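Local coordinates for protein argonaute (Marinitoga piezophila, PDB 5I4A) that uses short RNA guides carrying a 5'-hydroxyl to bind complementary single-stranded DNA or RNA targets and cleave them, in a reaction that prefers manganese, at residues 446-451 against 461-466; 515-520 against 620-625. One frame throughout, in Å; residues are numbered along the deposited sequence.

Interaction 1 (446-451 against 461-466)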
loop_
_atom_site.group_PDB
_atom_site.type_symbol
_atom_site.label_atom_id
_atom_site.label_comp_id
_atom_site.label_asym_id
_atom_site.label_seq_id
_atom_site.Cartn_x
_atom_site.Cartn_y
_atom_site.Cartn_z
ATOM N N ILE A 446 -15.458 -8.807 -1.533
ATOM C CA ILE A 446 -14.662 -8.849 -2.752
ATOM C C ILE A 446 -13.720 -7.654 -2.755
ATOM O O ILE A 446 -14.135 -6.529 -2.454
ATOM C CB ILE A 446 -15.563 -8.842 -4.002
ATOM C CG1 ILE A 446 -16.403 -10.120 -4.064
ATOM C CG2 ILE A 446 -14.736 -8.683 -5.269
ATOM C CD1 ILE A 446 -17.470 -10.095 -5.138
ATOM N N GLY A 447 -12.457 -7.899 -3.085
ATOM C CA GLY A 447 -11.463 -6.844 -3.236
ATOM C C GLY A 447 -11.058 -6.717 -4.693
ATOM O O GLY A 447 -10.959 -7.719 -5.403
ATOM N N ILE A 448 -10.826 -5.481 -5.132
ATOM C CA ILE A 448 -10.535 -5.182 -6.532
ATOM C C ILE A 448 -9.249 -4.373 -6.606
ATOM O O ILE A 448 -9.178 -3.266 -6.060
ATOM C CB ILE A 448 -11.680 -4.408 -7.209
ATOM C CG1 ILE A 448 -13.011 -5.140 -7.034
ATOM C CG2 ILE A 448 -11.370 -4.191 -8.685
ATOM C CD1 ILE A 448 -13.035 -6.512 -7.651
ATOM N N ASP A 449 -8.245 -4.911 -7.299
ATOM C CA ASP A 449 -7.011 -4.195 -7.613
ATOM C C ASP A 449 -6.931 -4.063 -9.128
ATOM O O ASP A 449 -6.731 -5.057 -9.834
ATOM C CB ASP A 449 -5.784 -4.921 -7.055
ATOM C CG ASP A 449 -4.500 -4.101 -7.176
ATOM O OD1 ASP A 449 -4.368 -3.301 -8.126
ATOM O OD2 ASP A 449 -3.613 -4.263 -6.312
ATOM N N LEU A 450 -7.077 -2.835 -9.624
ATOM C CA LEU A 450 -7.104 -2.574 -11.058
ATOM C C LEU A 450 -6.341 -1.288 -11.337
ATOM O O LEU A 450 -6.719 -0.220 -10.844
ATOM C CB LEU A 450 -8.545 -2.484 -11.568
ATOM C CG LEU A 450 -8.763 -2.155 -13.045
ATOM C CD1 LEU A 450 -9.920 -2.955 -13.611
ATOM C CD2 LEU A 450 -9.037 -0.682 -13.189
ATOM N N SER A 451 -5.282 -1.387 -12.137
ATOM C CA SER A 451 -4.433 -0.250 -12.461
ATOM C C SER A 451 -4.267 -0.133 -13.971
ATOM O O SER A 451 -4.418 -1.107 -14.715
ATOM C CB SER A 451 -3.058 -0.364 -11.790
ATOM O OG SER A 451 -2.386 -1.544 -12.199
ATOM N N LEU A 461 -5.397 -6.229 -13.697
ATOM C CA LEU A 461 -6.594 -6.518 -12.915
ATOM C C LEU A 461 -6.376 -7.743 -12.036
ATOM O O LEU A 461 -5.772 -8.728 -12.470
ATOM C CB LEU A 461 -7.801 -6.759 -13.835
ATOM C CG LEU A 461 -9.023 -7.424 -13.195
ATOM C CD1 LEU A 461 -9.691 -6.483 -12.201
ATOM C CD2 LEU A 461 -10.008 -7.885 -14.254
ATOM N N CYS A 462 -6.876 -7.677 -10.802
ATOM C CA CYS A 462 -6.898 -8.820 -9.896
ATOM C C CYS A 462 -8.038 -8.636 -8.903
ATOM O O CYS A 462 -8.216 -7.540 -8.363
ATOM C CB CYS A 462 -5.565 -8.978 -9.156
ATOM S SG CYS A 462 -5.576 -10.297 -7.910
ATOM N N ILE A 463 -8.815 -9.698 -8.681
ATOM C CA ILE A 463 -9.928 -9.673 -7.742
ATOM C C ILE A 463 -9.784 -10.836 -6.766
ATOM O O ILE A 463 -9.191 -11.872 -7.081
ATOM C CB ILE A 463 -11.301 -9.725 -8.456
ATOM C CG1 ILE A 463 -11.678 -11.158 -8.841
ATOM C CG2 ILE A 463 -11.296 -8.842 -9.697
ATOM C CD1 ILE A 463 -12.820 -11.732 -8.021
ATOM N N ALA A 464 -10.342 -10.656 -5.569
ATOM C CA ALA A 464 -10.284 -11.667 -4.522
ATOM C C ALA A 464 -11.565 -11.606 -3.704
ATOM O O ALA A 464 -11.986 -10.522 -3.290
ATOM C CB ALA A 464 -9.067 -11.455 -3.613
ATOM N N ALA A 465 -12.174 -12.768 -3.470
ATOM C CA ALA A 465 -13.408 -12.873 -2.702
ATOM C C ALA A 465 -13.196 -13.786 -1.502
ATOM O O ALA A 465 -12.529 -14.821 -1.607
ATOM C CB ALA A 465 -14.554 -13.405 -3.570
ATOM N N VAL A 466 -13.759 -13.393 -0.355
ATOM C CA VAL A 466 -13.660 -14.166 0.878
ATOM C C VAL A 466 -15.013 -14.161 1.580
ATOM O O VAL A 466 -15.889 -13.344 1.287
ATOM C CB VAL A 466 -12.577 -13.628 1.846
ATOM C CG1 VAL A 466 -11.242 -13.428 1.132
ATOM C CG2 VAL A 466 -13.042 -12.339 2.505
#
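Strands 446-451 and 461-466 run antiparallel, their axes at 168° and 4.5 Å apart at closest approach, and they exchange backbone hydrogen bonds in two pairs, Gly-447 with Ala-464 and Asp-449 with Cys-462. The straightest bond runs from Asp-449 N to Cys-462 O (2.8 Å, 169° at the hydrogen), nearly along the C=O axis; the longest, from Ala-464 N to Gly-447 O at 3.0 Å, meets its acceptor in the carbonyl plane. CA-H groups of Ile-446, Ile-463 and Leu-461 add weaker contacts to acceptors already in use, Ala-464 O, Gly-447 O and Asp-449 O.

The non-hydrogen-bonded pairs turn apolar side chains, all but Ala-465 branched, onto one face, covered by helix 485-507. With chi2 at -61°, Ile-448 bends CD1 back toward its neighbour, where it lies 3.6 Å from Ile-463 CG2, the chains side by side. Ile-463 carries CG1 in the crowded place between backbone N and carbonyl carbon, which sets CG2 beside the N. Leu-450 and Leu-461 cross obliquely, tip to tip, with 3.8 Å between their CD1 atoms. Ala-465 CB meets CG1 of Ile-446 at 3.8 Å and is small enough to let the helix come close, touching Ala-499.

The other face carries Gly-447, Asp-449, Cys-462 and Ala-464, under helix 621-631. A side chain on Gly-447 would point toward that helix, whose Pro-622 already packs on the glycine N. The side chain of Asp-449 meets the partner strand only through CB; CG is anti to the backbone N, sending the carboxylate toward the side chains of Asp-519 and Asn-627; the other carboxylate may raise its pKa without metal. This is the opening hairpin of the RNase H fold in a PIWI domain, with an inferred catalytic aspartate, probably a manganese ligand, on its first strand.

Interaction 2 (515-520 against 620-625); sequences FILRDG and PYPLHI
Leu-517 O is held by one probable hydrogen bond, from Ile-448 N of the adjacent parallel strand, and a methyl group, Leu-623 CD2, lies 3.3 Å from Leu-517 O. The setting is the RNase H fold of the PIWI domain, where the start of helix 621-631 packs on one face of the central sheet, crossing strand 515-519 at -44°. No hydrogen bond joins strand to helix, so shape does the work. Leu-517 points at the helix, and with chi2 at 177° its CD1 reaches farthest, lying 3.7 Å from Pro-620 CB and 3.9 Å from Pro-622 CG, obliquely across the first of these rings. Prolines suit the N-cap and first turn, where a helix has no use for an N-H donor, while Pro-620 O still accepts from His-624 N at 2.8 Å. Leu-623 answers from the helix side, laying its branched end along the strand backbone: CG sits 3.9 Å from Leu-517 CB, and CD1 turns toward Arg-518 O. Replacing Leu-623 with an alanine would probably loosen this seat and disturb the position of Asn-627, one turn further along the helix and an inferred manganese ligand. Asp-519, a probable metal ligand at the strand's end, is also approached by this leucine, with Leu-623 CD2 3.9 Å from Asp-519 N.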
loop_
_atom_site.group_PDB
_atom_site.type_symbol
_atom_site.label_atom_id
_atom_site.label_comp_id
_atom_site.label_asym_id
_atom_site.label_seq_id
_atom_site.Cartn_x
_atom_site.Cartn_y
_atom_site.Cartn_z
ATOM N N PHE A 515 -19.998 -6.883 -0.907
ATOM C CA PHE A 515 -19.115 -5.764 -0.607
ATOM C C PHE A 515 -18.022 -5.711 -1.667
ATOM O O PHE A 515 -17.240 -6.659 -1.803
ATOM C CB PHE A 515 -18.498 -5.908 0.784
ATOM C CG PHE A 515 -19.488 -5.785 1.912
ATOM C CD1 PHE A 515 -20.468 -6.745 2.103
ATOM C CD2 PHE A 515 -19.420 -4.723 2.797
ATOM C CE1 PHE A 515 -21.374 -6.637 3.141
ATOM C CE2 PHE A 515 -20.323 -4.613 3.840
ATOM C CZ PHE A 515 -21.301 -5.571 4.010
ATOM N N ILE A 516 -17.970 -4.614 -2.414
ATOM C CA ILE A 516 -16.954 -4.407 -3.440
ATOM C C ILE A 516 -16.010 -3.336 -2.914
ATOM O O ILE A 516 -16.347 -2.146 -2.889
ATOM C CB ILE A 516 -17.559 -4.012 -4.793
ATOM C CG1 ILE A 516 -18.453 -5.130 -5.332
ATOM C CG2 ILE A 516 -16.461 -3.694 -5.795
ATOM C CD1 ILE A 516 -19.909 -4.998 -4.928
ATOM N N LEU A 517 -14.826 -3.758 -2.485
ATOM C CA LEU A 517 -13.811 -2.857 -1.963
ATOM C C LEU A 517 -12.771 -2.614 -3.050
ATOM O O LEU A 517 -12.208 -3.565 -3.602
ATOM C CB LEU A 517 -13.160 -3.440 -0.710
ATOM C CG LEU A 517 -14.073 -4.274 0.198
ATOM C CD1 LEU A 517 -13.283 -4.847 1.362
ATOM C CD2 LEU A 517 -15.262 -3.467 0.702
ATOM N N ARG A 518 -12.529 -1.345 -3.360
ATOM C CA ARG A 518 -11.668 -0.951 -4.464
ATOM C C ARG A 518 -10.399 -0.301 -3.932
ATOM O O ARG A 518 -10.457 0.567 -3.055
ATOM C CB ARG A 518 -12.407 0.012 -5.397
ATOM C CG ARG A 518 -11.558 0.629 -6.494
ATOM C CD ARG A 518 -11.077 -0.405 -7.498
ATOM N NE ARG A 518 -10.427 0.233 -8.640
ATOM C CZ ARG A 518 -11.025 0.475 -9.801
ATOM N NH1 ARG A 518 -12.290 0.122 -9.986
ATOM N NH2 ARG A 518 -10.355 1.069 -10.778
ATOM N N ASP A 519 -9.254 -0.726 -4.464
ATOM C CA ASP A 519 -7.972 -0.095 -4.163
ATOM C C ASP A 519 -7.923 1.242 -4.889
ATOM O O ASP A 519 -7.619 1.310 -6.081
ATOM C CB ASP A 519 -6.821 -1.003 -4.580
ATOM C CG ASP A 519 -5.456 -0.380 -4.332
ATOM O OD1 ASP A 519 -5.372 0.614 -3.577
ATOM O OD2 ASP A 519 -4.463 -0.893 -4.886
ATOM N N GLY A 520 -8.228 2.310 -4.167
ATOM C CA GLY A 520 -8.357 3.619 -4.764
ATOM C C GLY A 520 -9.796 3.944 -5.105
ATOM O O GLY A 520 -10.746 3.399 -4.537
ATOM N N PRO A 620 -8.335 -4.479 4.427
ATOM C CA PRO A 620 -9.271 -5.606 4.478
ATOM C C PRO A 620 -8.714 -6.780 3.692
ATOM O O PRO A 620 -8.108 -6.604 2.634
ATOM C CB PRO A 620 -10.549 -5.044 3.841
ATOM C CG PRO A 620 -10.111 -3.829 3.087
ATOM C CD PRO A 620 -8.963 -3.272 3.863
ATOM N N TYR A 621 -8.906 -7.979 4.239
ATOM C CA TYR A 621 -8.269 -9.176 3.692
ATOM C C TYR A 621 -8.491 -9.363 2.194
ATOM O O TYR A 621 -7.507 -9.646 1.489
ATOM C CB TYR A 621 -8.743 -10.400 4.490
ATOM C CG TYR A 621 -7.926 -11.656 4.278
ATOM C CD1 TYR A 621 -6.536 -11.612 4.228
ATOM C CD2 TYR A 621 -8.545 -12.891 4.152
ATOM C CE1 TYR A 621 -5.792 -12.764 4.039
ATOM C CE2 TYR A 621 -7.814 -14.044 3.968
ATOM C CZ TYR A 621 -6.438 -13.978 3.913
ATOM O OH TYR A 621 -5.716 -15.133 3.728
ATOM N N PRO A 622 -9.702 -9.208 1.638
ATOM C CA PRO A 622 -9.830 -9.318 0.173
ATOM C C PRO A 622 -8.956 -8.332 -0.587
ATOM O O PRO A 622 -8.379 -8.694 -1.620
ATOM C CB PRO A 622 -11.326 -9.067 -0.069
ATOM C CG PRO A 622 -11.826 -8.407 1.170
ATOM C CD PRO A 622 -11.013 -8.991 2.277
ATOM N N LEU A 623 -8.838 -7.093 -0.103
ATOM C CA LEU A 623 -7.956 -6.127 -0.753
ATOM C C LEU A 623 -6.494 -6.482 -0.534
ATOM O O LEU A 623 -5.667 -6.314 -1.439
ATOM C CB LEU A 623 -8.236 -4.718 -0.233
ATOM C CG LEU A 623 -9.306 -3.900 -0.949
ATOM C CD1 LEU A 623 -9.199 -2.459 -0.507
ATOM C CD2 LEU A 623 -9.149 -4.015 -2.454
ATOM N N HIS A 624 -6.153 -6.946 0.669
ATOM C CA HIS A 624 -4.792 -7.407 0.928
ATOM C C HIS A 624 -4.391 -8.501 -0.053
ATOM O O HIS A 624 -3.280 -8.487 -0.598
ATOM C CB HIS A 624 -4.677 -7.909 2.364
ATOM C CG HIS A 624 -3.340 -8.495 2.693
ATOM N ND1 HIS A 624 -2.281 -7.733 3.135
ATOM C CD2 HIS A 624 -2.887 -9.770 2.629
ATOM C CE1 HIS A 624 -1.233 -8.512 3.336
ATOM N NE2 HIS A 624 -1.575 -9.753 3.036
ATOM N N ILE A 625 -5.290 -9.453 -0.299
ATOM C CA ILE A 625 -5.007 -10.522 -1.251
ATOM C C ILE A 625 -4.856 -9.958 -2.658
ATOM O O ILE A 625 -3.904 -10.284 -3.378
ATOM C CB ILE A 625 -6.113 -11.591 -1.192
ATOM C CG1 ILE A 625 -6.217 -12.186 0.214
ATOM C CG2 ILE A 625 -5.851 -12.671 -2.218
ATOM C CD1 ILE A 625 -7.569 -12.803 0.515
#

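The two interactions lie with centres about 6 Å apart in the PIWI domain and share its mixed central sheet, where strands 443-452 and 513-519 are parallel neighbours joined by a probable hydrogen bond from Ile-446 N to Phe-515 O (2.8 Å). Along the chain they come in series: the hairpin of interaction 1 closes before interaction 2 opens, and interaction 2 then spans about 100 residues to bring helix 621-631 back over the sheet. That return gathers Asp-449, Asp-519 and Asn-627 from three separate elements into one inferred active site, and interaction 2 comes within about 5 Å (nearest atoms) of the bound nucleic acid.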